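Local coordinates for EvdO1 (Micromonospora carbonacea, PDB 4XBZ), which probably acts as a non-heme iron, 2-oxoglutarate-dependent oxygenase of the phytanoyl-CoA dioxygenase family in the biosynthesis of an orthosomycin antibiotic, at residues Asp91-Leu96 against Ala104-Glu109; Tyr110-Ala115 against Thr142-Val147; Val178-Ile183 against Tyr258-Pro263; Tyr184-Pro189 against Gln253-Tyr258. All blocks are in the same frame, centred on the assembly; numbering follows the deposited sequence.

Contact 1. Residues Asp91-Leu96 against Ala104-Glu109; sequences DTVWTL and APVRIE
Trp94 lies alongside Pro105 in a beta hairpin whose antiparallel strands, 92-94 and 105-109, are offset by a classic beta bulge: Val106 and Arg107 both face Val93. The valine backbone spans the bulge, Val93 N donating to Arg107 O at 2.8 Å. Val93 O takes the N-H of Val106 N, also at 2.8 Å.

The tryptophan side chain leaves the strand with Trp94 CB 3.7 Å from Ala104 O. Its CG stands anti to the carbonyl carbon (chi1 -78°), a turn that lays the indole against Pro105. Further out, Trp94 CE3 comes to 3.5 Å from Pro105 N, which lies over one face of the ring system. CZ3 and CH2 then rest on Pro105 CD, while CE2 and CZ2 meet Pro105 CB. The CD contact is a CH-pi interaction over the face of the six-membered ring, 22° off its normal. NE1 turns to Ser88 O, outside the hairpin, so the polar end of the indole is satisfied as well.

Thr92 CG2 touches Pro105 CB on this same side of the hairpin, where helix 66-86 packs on Pro105 and Ile108. The other side carries Val93, whose CG1 meets Val106 CG2 at 3.6 Å, together with Arg107. The arginine chain is extended from CG to NE and reaches to within about 7 Å of the nickel ion. Arg107 NE donates to Glu109 OE2 at 2.6 Å, meeting that oxygen from above the carboxylate plane.

Contact 2. Residues Tyr110-Ala115 against Thr142-Val147; sequences YVVDKA and TWDSMV
Asp144 OD1 sits at the start of helix 111-114, accepting the backbone N-H of Val112 N at 3.0 Å. The bond is fairly straight, 163° at the hydrogen, and reaches the oxygen from above the carboxylate plane. Val111 N is also close to Asp144 OD1, at 2.9 Å. The second oxygen, Asp144 OD2, accepts a 2.7 Å hydrogen bond from a water that in turn takes a weak one from Asp113 N. With CG held between its own backbone N and carbonyl carbon (chi1 80°), the carboxylate projects from strand 139-147 straight at the opening turn of the helix.

Tyr110 occupies the N-cap position, while Asp144, from a separate strand, supplies the acceptor for a first-turn N-H. The helix end would be expected to favour the charged form of the acid. The strand belongs to the large sheet of the double-stranded beta helix, and Asp144 O binds Tyr110 N at 3.0 Å, fixing the chain where strand 105-109 gives way to the helix. Without the carboxylate, as with an alanine here, Val112 N is likely to lose its acceptor and the water its partner on this strand.

Val111 CG2 and Val112 CB flank Asp144 OD1, the latter carbon 3.5 Å from it. An apolar contact completes the join: Val111 CG1 meets Met146 CB at 3.9 Å, the two side chains crossing at about a right angle.

Contact 3. Residues Val178-Ile183 against Tyr258-Pro263; sequences VIDAGI and YFEYRP
Val178 CG1 lies over one face of the Arg262 guanidinium, 3.6 Å above its plane and toward the rim, while Glu260 OE1 sits at the edge in that plane. Ala181 CB meets the edge of the Tyr261 ring at CE1, 4.2 Å away. These groups belong to or adjoin neighbouring antiparallel strands, 179-184 and 256-263, in the large sheet of the double-stranded beta helix. The strands are joined by two hydrogen-bonded pairs, Ile179 with Tyr261 and Ala181 with Phe259.

Arg262 is buried but well supplied with acceptors: Arg262 NE donates to Glu260 OE1 at 2.6 Å in a salt bridge, and its terminal nitrogens bind Ala163 O and Gly164 O. Glu260 OE1 also pairs with Thr142 OG1. With CG anti to the backbone N (chi1 -168°), Glu260 lays that carbon 3.3 Å from Ile179 O.

On the face opposite Ala181 and Tyr261, Asp180 OD1 touches Glu260 CB at 3.7 Å. The Asp180 side chain is about 5 Å from the nickel ion and close to the metal ligand Asp162, which places this face beside the metal site. Next to it Gly182 leaves room for an aromatic neighbour, since a CB there would clash with the ring: Tyr258 CD1 lies 3.7 Å from Gly182 CA.

Contact 4. Residues Tyr184-Pro189 against Gln253-Tyr258; sequences YLDPAP and QRRVIY
A bend in the Arg255 chain at chi3 (-62°) turns its guanidinium side-on to Asp186. With CG anti to its carbonyl carbon (chi1 -55°), Asp186 sends its carboxylate to Arg255, in the loop leading into strand 256-263. The two flat groups are nearly coplanar, 17° apart. In this salt bridge Arg255 NE donates to Asp186 OD2 at 2.6 Å, and Arg255 NH2 to Asp186 OD1 at 2.7 Å, each on the syn side of its oxygen. Arg255 N adds a bond to Asp186 OD2 from the anti side, 2.8 Å long, so two N-H groups grip that oxygen. Leu185 CB covers one guanidinium face, and Arg255 NH1 reaches Gln73 O of helix 66-86. An asparagine in place of Asp186 would probably leave the arginine without its countercharge and weaken the paired grip on NE and NH2.

Val256 CG2 points into the face of the Tyr184 ring, a CH-pi contact 3.6 Å from the centroid. The Arg254 guanidinium runs beside this ring with its plane nearly parallel, NH2 3.7 Å from Tyr184 CE2, while its NH1 binds Asn192 OD1. One water joins the hydroxyls of Tyr184 and Tyr258. Tyr258 lies near the metal site, its side chain about 6 Å from the nickel ion. Tyr184 and Val256 pair the last residue of strand 179-184 with the first of strand 256-263, at one end of the large sheet of the double-stranded beta helix.

All four contacts reach the same large sheet. Contacts 2, 3 and 4 are buried, whereas contact 1, about 17 Å from the chain centre, is partly exposed and includes strand 92-94, an outermost strand of the sheet within the chain. Contacts 3 and 4 share strand 256-263 and Tyr258, contact 4 nesting inside the loop that contact 3 closes. Strand 139-147 of contact 2 lies between that strand and the hairpin of contact 1, and Lys114 ties contacts 1 and 2 through a salt bridge to Asp91. Contacts 1 and 3 are strand pairs; contact 2 joins a helix start to a strand, and contact 4 combines a loop salt bridge with the last pairing of the two strands.

Contact 1. Residues Asp91-Leu96 against Ala104-Glu109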
# COMPACT_ATOMS: atom_id res chain seq x y z
N ASP A 91 12.74 -20.44 -21.92
CA ASP A 91 11.76 -19.44 -21.49
C ASP A 91 10.31 -19.92 -21.68
O ASP A 91 9.39 -19.11 -21.80
CB ASP A 91 11.96 -18.11 -22.24
CG ASP A 91 13.23 -17.39 -21.83
OD1 ASP A 91 13.93 -17.90 -20.93
OD2 ASP A 91 13.51 -16.29 -22.37
N THR A 92 10.11 -21.23 -21.70
CA THR A 92 8.79 -21.76 -22.01
C THR A 92 8.47 -22.98 -21.16
O THR A 92 9.22 -23.95 -21.15
CB THR A 92 8.66 -22.12 -23.51
OG1 THR A 92 9.02 -20.99 -24.31
CG2 THR A 92 7.23 -22.50 -23.85
N VAL A 93 7.36 -22.90 -20.43
CA VAL A 93 6.86 -24.03 -19.64
C VAL A 93 6.01 -24.93 -20.51
O VAL A 93 5.07 -24.47 -21.15
CB VAL A 93 6.03 -23.56 -18.41
CG1 VAL A 93 5.52 -24.75 -17.62
CG2 VAL A 93 6.84 -22.63 -17.51
N TRP A 94 6.33 -26.22 -20.51
CA TRP A 94 5.64 -27.21 -21.35
C TRP A 94 4.97 -28.28 -20.49
O TRP A 94 5.52 -28.69 -19.47
CB TRP A 94 6.64 -27.89 -22.32
CG TRP A 94 7.00 -27.05 -23.51
CD1 TRP A 94 7.88 -26.02 -23.55
CD2 TRP A 94 6.50 -27.19 -24.85
NE1 TRP A 94 7.96 -25.50 -24.81
CE2 TRP A 94 7.12 -26.20 -25.63
CE3 TRP A 94 5.59 -28.06 -25.46
CZ2 TRP A 94 6.86 -26.05 -26.99
CZ3 TRP A 94 5.33 -27.91 -26.80
CH2 TRP A 94 5.97 -26.91 -27.55
N THR A 95 3.81 -28.75 -20.91
CA THR A 95 3.06 -29.77 -20.17
C THR A 95 3.88 -31.05 -20.03
O THR A 95 3.91 -31.67 -18.97
CB THR A 95 1.71 -30.10 -20.85
OG1 THR A 95 1.92 -30.31 -22.26
CG2 THR A 95 0.74 -28.97 -20.66
N LEU A 96 4.53 -31.44 -21.12
CA LEU A 96 5.48 -32.54 -21.13
C LEU A 96 6.68 -32.08 -21.94
O LEU A 96 6.63 -31.01 -22.54
CB LEU A 96 4.88 -33.79 -21.76
CG LEU A 96 3.52 -34.25 -21.25
CD1 LEU A 96 2.90 -35.26 -22.21
CD2 LEU A 96 3.71 -34.84 -19.87
N ALA A 104 2.27 -29.67 -24.63
CA ALA A 104 1.93 -28.32 -25.09
C ALA A 104 2.62 -27.27 -24.22
O ALA A 104 3.01 -27.55 -23.10
CB ALA A 104 0.44 -28.14 -25.06
N PRO A 105 2.80 -26.05 -24.77
CA PRO A 105 3.32 -24.94 -23.96
C PRO A 105 2.19 -24.25 -23.20
O PRO A 105 1.09 -24.14 -23.74
CB PRO A 105 3.94 -24.01 -25.00
CG PRO A 105 3.06 -24.22 -26.23
CD PRO A 105 2.60 -25.66 -26.18
N VAL A 106 2.45 -23.79 -21.98
CA VAL A 106 1.42 -23.16 -21.17
C VAL A 106 1.84 -21.78 -20.65
O VAL A 106 1.00 -21.01 -20.17
CB VAL A 106 1.02 -24.05 -19.96
CG1 VAL A 106 0.23 -25.28 -20.43
CG2 VAL A 106 2.25 -24.48 -19.18
N ARG A 107 3.14 -21.48 -20.76
CA ARG A 107 3.65 -20.19 -20.30
C ARG A 107 4.93 -19.80 -21.01
O ARG A 107 5.85 -20.61 -21.16
CB ARG A 107 3.87 -20.23 -18.78
CG ARG A 107 4.33 -18.92 -18.14
CD ARG A 107 4.53 -19.12 -16.63
NE ARG A 107 5.32 -18.06 -16.00
CZ ARG A 107 4.93 -17.35 -14.93
NH1 ARG A 107 3.75 -17.58 -14.36
NH2 ARG A 107 5.72 -16.41 -14.43
N ILE A 108 4.98 -18.55 -21.44
CA ILE A 108 6.18 -17.97 -22.02
C ILE A 108 6.73 -16.85 -21.10
O ILE A 108 6.00 -15.95 -20.72
CB ILE A 108 5.89 -17.42 -23.45
CG1 ILE A 108 5.49 -18.57 -24.37
CG2 ILE A 108 7.08 -16.70 -24.03
CD1 ILE A 108 4.72 -18.14 -25.58
N GLU A 109 8.01 -16.93 -20.73
CA GLU A 109 8.63 -15.91 -19.86
C GLU A 109 9.32 -14.82 -20.65
O GLU A 109 9.84 -15.05 -21.75
CB GLU A 109 9.65 -16.53 -18.91
CG GLU A 109 9.10 -17.58 -17.96
CD GLU A 109 8.46 -17.02 -16.71
OE1 GLU A 109 8.55 -15.80 -16.45
OE2 GLU A 109 7.87 -17.84 -15.98

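Contact 2. Residues Tyr110-Ala115 against Thr142-Val147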
# COMPACT_ATOMS: atom_id res chain seq x y z
N TYR A 110 9.36 -13.63 -20.04
CA TYR A 110 10.07 -12.46 -20.56
C TYR A 110 9.44 -12.03 -21.88
O TYR A 110 10.13 -11.77 -22.87
CB TYR A 110 11.57 -12.75 -20.72
CG TYR A 110 12.14 -13.42 -19.50
CD1 TYR A 110 12.19 -12.74 -18.28
CD2 TYR A 110 12.61 -14.73 -19.55
CE1 TYR A 110 12.69 -13.35 -17.13
CE2 TYR A 110 13.12 -15.35 -18.41
CZ TYR A 110 13.15 -14.66 -17.20
OH TYR A 110 13.65 -15.25 -16.06
N VAL A 111 8.11 -11.95 -21.87
CA VAL A 111 7.34 -11.55 -23.04
C VAL A 111 7.50 -10.07 -23.30
O VAL A 111 7.22 -9.59 -24.39
CB VAL A 111 5.85 -11.88 -22.87
CG1 VAL A 111 5.65 -13.38 -22.68
CG2 VAL A 111 5.28 -11.12 -21.69
N VAL A 112 7.95 -9.33 -22.29
CA VAL A 112 8.21 -7.90 -22.45
C VAL A 112 9.46 -7.69 -23.33
O VAL A 112 9.53 -6.76 -24.12
CB VAL A 112 8.39 -7.21 -21.07
CG1 VAL A 112 9.39 -6.06 -21.14
CG2 VAL A 112 7.03 -6.75 -20.53
N ASP A 113 10.43 -8.58 -23.19
CA ASP A 113 11.61 -8.55 -24.05
C ASP A 113 11.27 -9.06 -25.47
O ASP A 113 11.87 -8.63 -26.46
CB ASP A 113 12.72 -9.39 -23.43
CG ASP A 113 14.05 -9.27 -24.17
OD1 ASP A 113 14.44 -8.14 -24.54
OD2 ASP A 113 14.71 -10.32 -24.37
N LYS A 114 10.30 -9.96 -25.56
CA LYS A 114 10.08 -10.69 -26.80
C LYS A 114 9.17 -9.96 -27.78
O LYS A 114 9.20 -10.22 -28.97
CB LYS A 114 9.52 -12.09 -26.50
CG LYS A 114 10.53 -13.03 -25.85
CD LYS A 114 9.91 -14.35 -25.42
CE LYS A 114 10.98 -15.30 -24.86
NZ LYS A 114 11.78 -14.70 -23.74
N ALA A 115 8.39 -9.02 -27.29
CA ALA A 115 7.37 -8.40 -28.13
C ALA A 115 7.16 -6.94 -27.77
O ALA A 115 6.72 -6.63 -26.67
CB ALA A 115 6.07 -9.17 -28.01
N THR A 142 8.92 -7.26 -11.70
CA THR A 142 9.75 -8.43 -11.48
C THR A 142 9.46 -9.48 -12.55
O THR A 142 9.95 -9.37 -13.68
CB THR A 142 9.54 -9.03 -10.06
OG1 THR A 142 8.16 -9.29 -9.84
CG2 THR A 142 10.06 -8.04 -8.96
N TRP A 143 8.70 -10.51 -12.21
CA TRP A 143 8.25 -11.48 -13.18
C TRP A 143 7.39 -10.81 -14.24
O TRP A 143 6.57 -9.94 -13.93
CB TRP A 143 7.49 -12.63 -12.50
CG TRP A 143 8.41 -13.66 -11.87
CD1 TRP A 143 8.80 -14.87 -12.43
CD2 TRP A 143 9.07 -13.59 -10.59
NE1 TRP A 143 9.65 -15.53 -11.57
CE2 TRP A 143 9.83 -14.77 -10.44
CE3 TRP A 143 9.08 -12.64 -9.56
CZ2 TRP A 143 10.59 -15.03 -9.30
CZ3 TRP A 143 9.84 -12.90 -8.42
CH2 TRP A 143 10.59 -14.08 -8.30
N ASP A 144 7.60 -11.20 -15.50
CA ASP A 144 6.70 -10.82 -16.58
C ASP A 144 6.54 -12.02 -17.52
O ASP A 144 7.52 -12.66 -17.92
CB ASP A 144 7.20 -9.56 -17.32
CG ASP A 144 8.31 -9.85 -18.35
OD1 ASP A 144 7.98 -10.26 -19.48
OD2 ASP A 144 9.52 -9.63 -18.04
N SER A 145 5.30 -12.35 -17.86
CA SER A 145 5.05 -13.57 -18.62
C SER A 145 3.66 -13.58 -19.24
O SER A 145 2.83 -12.75 -18.90
CB SER A 145 5.22 -14.81 -17.73
OG SER A 145 4.31 -14.78 -16.63
N MET A 146 3.43 -14.53 -20.14
CA MET A 146 2.08 -14.79 -20.59
C MET A 146 1.72 -16.22 -20.25
O MET A 146 2.52 -17.14 -20.46
CB MET A 146 1.93 -14.52 -22.07
CG MET A 146 0.49 -14.57 -22.54
SD MET A 146 0.34 -14.21 -24.29
CE MET A 146 1.27 -15.57 -24.98
N VAL A 147 0.52 -16.39 -19.70
CA VAL A 147 -0.03 -17.71 -19.40
C VAL A 147 -1.27 -17.94 -20.24
O VAL A 147 -2.07 -17.03 -20.46
CB VAL A 147 -0.36 -17.86 -17.90
CG1 VAL A 147 -0.92 -19.26 -17.61
CG2 VAL A 147 0.87 -17.60 -17.04
O HOH W 1 11.23 -9.49 -20.15

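Contact 3. Residues Val178-Ile183 against Tyr258-Pro263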
# COMPACT_ATOMS: atom_id res chain seq x y z
N VAL A 178 3.18 -6.89 -2.72
CA VAL A 178 3.66 -7.75 -3.79
C VAL A 178 2.46 -8.23 -4.60
O VAL A 178 1.61 -8.96 -4.09
CB VAL A 178 4.46 -8.95 -3.26
CG1 VAL A 178 4.93 -9.82 -4.41
CG2 VAL A 178 5.63 -8.46 -2.41
N ILE A 179 2.39 -7.82 -5.85
CA ILE A 179 1.15 -7.89 -6.61
C ILE A 179 1.36 -8.45 -8.02
O ILE A 179 2.28 -8.05 -8.74
CB ILE A 179 0.50 -6.49 -6.71
CG1 ILE A 179 0.28 -5.89 -5.31
CG2 ILE A 179 -0.82 -6.56 -7.51
CD1 ILE A 179 -0.40 -4.54 -5.33
N ASP A 180 0.49 -9.39 -8.38
CA ASP A 180 0.30 -9.86 -9.75
C ASP A 180 -0.74 -9.03 -10.50
O ASP A 180 -1.88 -8.92 -10.05
CB ASP A 180 -0.16 -11.31 -9.75
CG ASP A 180 0.95 -12.26 -9.99
OD1 ASP A 180 1.88 -11.90 -10.75
OD2 ASP A 180 0.90 -13.37 -9.42
N ALA A 181 -0.35 -8.44 -11.62
CA ALA A 181 -1.33 -7.81 -12.50
C ALA A 181 -1.57 -8.72 -13.69
O ALA A 181 -0.65 -9.01 -14.47
CB ALA A 181 -0.86 -6.46 -12.95
N GLY A 182 -2.81 -9.19 -13.81
CA GLY A 182 -3.19 -10.11 -14.87
C GLY A 182 -4.00 -9.36 -15.90
O GLY A 182 -5.12 -8.94 -15.61
N ILE A 183 -3.43 -9.17 -17.08
CA ILE A 183 -4.12 -8.48 -18.16
C ILE A 183 -4.70 -9.50 -19.15
O ILE A 183 -3.98 -10.31 -19.74
CB ILE A 183 -3.17 -7.50 -18.84
CG1 ILE A 183 -2.56 -6.60 -17.77
CG2 ILE A 183 -3.90 -6.68 -19.89
CD1 ILE A 183 -1.58 -5.58 -18.29
N TYR A 258 0.83 -11.62 -17.32
CA TYR A 258 1.07 -11.32 -15.90
C TYR A 258 2.33 -10.51 -15.69
O TYR A 258 3.43 -10.94 -16.06
CB TYR A 258 1.19 -12.61 -15.05
CG TYR A 258 -0.12 -13.33 -14.82
CD1 TYR A 258 -1.01 -12.91 -13.83
CD2 TYR A 258 -0.46 -14.44 -15.58
CE1 TYR A 258 -2.22 -13.57 -13.61
CE2 TYR A 258 -1.67 -15.11 -15.38
CZ TYR A 258 -2.55 -14.67 -14.39
OH TYR A 258 -3.75 -15.34 -14.19
N PHE A 259 2.15 -9.34 -15.09
CA PHE A 259 3.23 -8.53 -14.53
C PHE A 259 3.21 -8.56 -13.00
O PHE A 259 2.24 -8.10 -12.41
CB PHE A 259 3.08 -7.07 -14.97
CG PHE A 259 3.13 -6.85 -16.45
CD1 PHE A 259 3.76 -7.75 -17.30
CD2 PHE A 259 2.59 -5.69 -16.99
CE1 PHE A 259 3.81 -7.51 -18.66
CE2 PHE A 259 2.64 -5.44 -18.35
CZ PHE A 259 3.24 -6.35 -19.19
N GLU A 260 4.25 -9.09 -12.35
CA GLU A 260 4.40 -8.88 -10.90
C GLU A 260 5.20 -7.62 -10.56
O GLU A 260 6.10 -7.22 -11.29
CB GLU A 260 5.06 -10.07 -10.20
CG GLU A 260 4.93 -9.98 -8.66
CD GLU A 260 5.94 -10.85 -7.89
OE1 GLU A 260 7.14 -10.47 -7.78
OE2 GLU A 260 5.53 -11.91 -7.36
N TYR A 261 4.84 -7.01 -9.44
CA TYR A 261 5.54 -5.85 -8.92
C TYR A 261 5.85 -6.08 -7.45
O TYR A 261 5.09 -6.76 -6.77
CB TYR A 261 4.70 -4.59 -9.09
CG TYR A 261 4.34 -4.28 -10.52
CD1 TYR A 261 3.18 -4.79 -11.09
CD2 TYR A 261 5.17 -3.49 -11.31
CE1 TYR A 261 2.84 -4.52 -12.40
CE2 TYR A 261 4.85 -3.21 -12.63
CZ TYR A 261 3.68 -3.73 -13.17
OH TYR A 261 3.34 -3.46 -14.47
N ARG A 262 6.99 -5.55 -6.98
CA ARG A 262 7.33 -5.53 -5.56
C ARG A 262 7.96 -4.18 -5.19
O ARG A 262 8.43 -3.45 -6.07
CB ARG A 262 8.31 -6.65 -5.21
CG ARG A 262 7.80 -8.04 -5.48
CD ARG A 262 8.79 -9.13 -5.04
NE ARG A 262 8.32 -10.44 -5.47
CZ ARG A 262 8.21 -11.52 -4.69
NH1 ARG A 262 8.57 -11.47 -3.41
NH2 ARG A 262 7.75 -12.66 -5.21
N PRO A 263 7.97 -3.83 -3.90
CA PRO A 263 8.68 -2.59 -3.54
C PRO A 263 10.19 -2.77 -3.60
O PRO A 263 10.69 -3.83 -3.20
CB PRO A 263 8.20 -2.32 -2.10
CG PRO A 263 6.90 -3.10 -1.98
CD PRO A 263 7.16 -4.34 -2.78

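Contact 4. Residues Tyr184-Pro189 against Gln253-Tyr258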
# COMPACT_ATOMS: atom_id res chain seq x y z
N TYR A 184 -6.02 -9.47 -19.30
CA TYR A 184 -6.73 -10.52 -20.02
C TYR A 184 -6.87 -10.24 -21.51
O TYR A 184 -7.42 -9.21 -21.92
CB TYR A 184 -8.10 -10.73 -19.38
CG TYR A 184 -8.01 -11.54 -18.12
CD1 TYR A 184 -7.30 -11.06 -17.02
CD2 TYR A 184 -8.60 -12.79 -18.02
CE1 TYR A 184 -7.19 -11.80 -15.86
CE2 TYR A 184 -8.51 -13.53 -16.87
CZ TYR A 184 -7.80 -13.03 -15.78
OH TYR A 184 -7.68 -13.76 -14.63
N LEU A 185 -6.36 -11.17 -22.31
CA LEU A 185 -6.43 -11.07 -23.76
C LEU A 185 -7.69 -11.78 -24.26
O LEU A 185 -8.24 -11.45 -25.31
CB LEU A 185 -5.20 -11.67 -24.42
CG LEU A 185 -3.83 -11.19 -23.94
CD1 LEU A 185 -2.74 -11.50 -24.97
CD2 LEU A 185 -3.86 -9.72 -23.58
N ASP A 186 -8.12 -12.77 -23.50
CA ASP A 186 -9.32 -13.51 -23.85
C ASP A 186 -10.30 -13.42 -22.69
O ASP A 186 -9.88 -13.22 -21.54
CB ASP A 186 -8.98 -14.96 -24.19
CG ASP A 186 -7.93 -15.05 -25.27
OD1 ASP A 186 -8.08 -14.35 -26.31
OD2 ASP A 186 -6.96 -15.80 -25.08
N PRO A 187 -11.61 -13.52 -22.98
CA PRO A 187 -12.58 -13.45 -21.88
C PRO A 187 -12.41 -14.62 -20.93
O PRO A 187 -11.90 -15.67 -21.32
CB PRO A 187 -13.94 -13.49 -22.59
CG PRO A 187 -13.68 -14.16 -23.88
CD PRO A 187 -12.26 -13.85 -24.27
N ALA A 188 -12.77 -14.39 -19.67
CA ALA A 188 -12.80 -15.41 -18.64
C ALA A 188 -14.19 -15.38 -18.02
O ALA A 188 -14.40 -14.74 -16.99
CB ALA A 188 -11.73 -15.16 -17.57
N PRO A 189 -15.16 -16.06 -18.67
CA PRO A 189 -16.55 -16.19 -18.21
C PRO A 189 -16.58 -16.96 -16.89
O PRO A 189 -15.56 -17.52 -16.50
CB PRO A 189 -17.23 -16.98 -19.33
CG PRO A 189 -16.10 -17.77 -19.98
CD PRO A 189 -14.90 -16.87 -19.89
N GLN A 253 -8.65 -20.74 -25.12
CA GLN A 253 -7.21 -20.65 -24.92
C GLN A 253 -6.84 -19.77 -23.70
O GLN A 253 -5.76 -19.94 -23.11
CB GLN A 253 -6.50 -20.14 -26.18
CG GLN A 253 -5.01 -20.53 -26.21
CD GLN A 253 -4.28 -20.04 -27.46
OE1 GLN A 253 -4.53 -18.93 -27.95
NE2 GLN A 253 -3.37 -20.88 -27.98
N ARG A 254 -7.73 -18.86 -23.34
CA ARG A 254 -7.61 -18.10 -22.09
C ARG A 254 -6.20 -17.56 -21.84
O ARG A 254 -5.48 -18.04 -20.97
CB ARG A 254 -8.05 -18.97 -20.90
CG ARG A 254 -9.52 -19.36 -20.95
CD ARG A 254 -10.24 -18.91 -19.70
NE ARG A 254 -9.42 -17.97 -18.96
CZ ARG A 254 -9.01 -18.15 -17.71
NH1 ARG A 254 -9.37 -19.23 -17.02
NH2 ARG A 254 -8.25 -17.24 -17.15
N ARG A 255 -5.80 -16.58 -22.64
CA ARG A 255 -4.47 -16.01 -22.50
C ARG A 255 -4.48 -14.83 -21.52
O ARG A 255 -5.29 -13.90 -21.65
CB ARG A 255 -3.94 -15.56 -23.88
CG ARG A 255 -3.99 -16.64 -24.97
CD ARG A 255 -3.89 -16.02 -26.36
NE ARG A 255 -5.00 -15.12 -26.66
CZ ARG A 255 -4.96 -14.18 -27.60
NH1 ARG A 255 -3.86 -14.02 -28.33
NH2 ARG A 255 -6.01 -13.39 -27.80
N VAL A 256 -3.56 -14.87 -20.56
CA VAL A 256 -3.36 -13.77 -19.62
C VAL A 256 -1.89 -13.37 -19.54
O VAL A 256 -1.01 -14.21 -19.36
CB VAL A 256 -3.85 -14.14 -18.20
CG1 VAL A 256 -3.59 -12.98 -17.23
CG2 VAL A 256 -5.33 -14.50 -18.21
N ILE A 257 -1.63 -12.07 -19.67
CA ILE A 257 -0.30 -11.51 -19.48
C ILE A 257 -0.14 -11.05 -18.03
O ILE A 257 -0.92 -10.20 -17.57
CB ILE A 257 -0.04 -10.33 -20.43
CG1 ILE A 257 0.22 -10.83 -21.85
CG2 ILE A 257 1.15 -9.50 -19.98
CD1 ILE A 257 0.32 -9.72 -22.86
N TYR A 258 0.83 -11.62 -17.32
CA TYR A 258 1.07 -11.32 -15.90
C TYR A 258 2.33 -10.51 -15.69
O TYR A 258 3.43 -10.94 -16.06
CB TYR A 258 1.19 -12.61 -15.05
CG TYR A 258 -0.12 -13.33 -14.82
CD1 TYR A 258 -1.01 -12.91 -13.83
CD2 TYR A 258 -0.46 -14.44 -15.58
CE1 TYR A 258 -2.22 -13.57 -13.61
CE2 TYR A 258 -1.67 -15.11 -15.38
CZ TYR A 258 -2.55 -14.67 -14.39
OH TYR A 258 -3.75 -15.34 -14.19
O HOH W 2 -5.68 -13.52 -13.21
O HOH W 3 -6.50 -16.42 -15.66
O HOH W 4 -8.05 -14.83 -20.99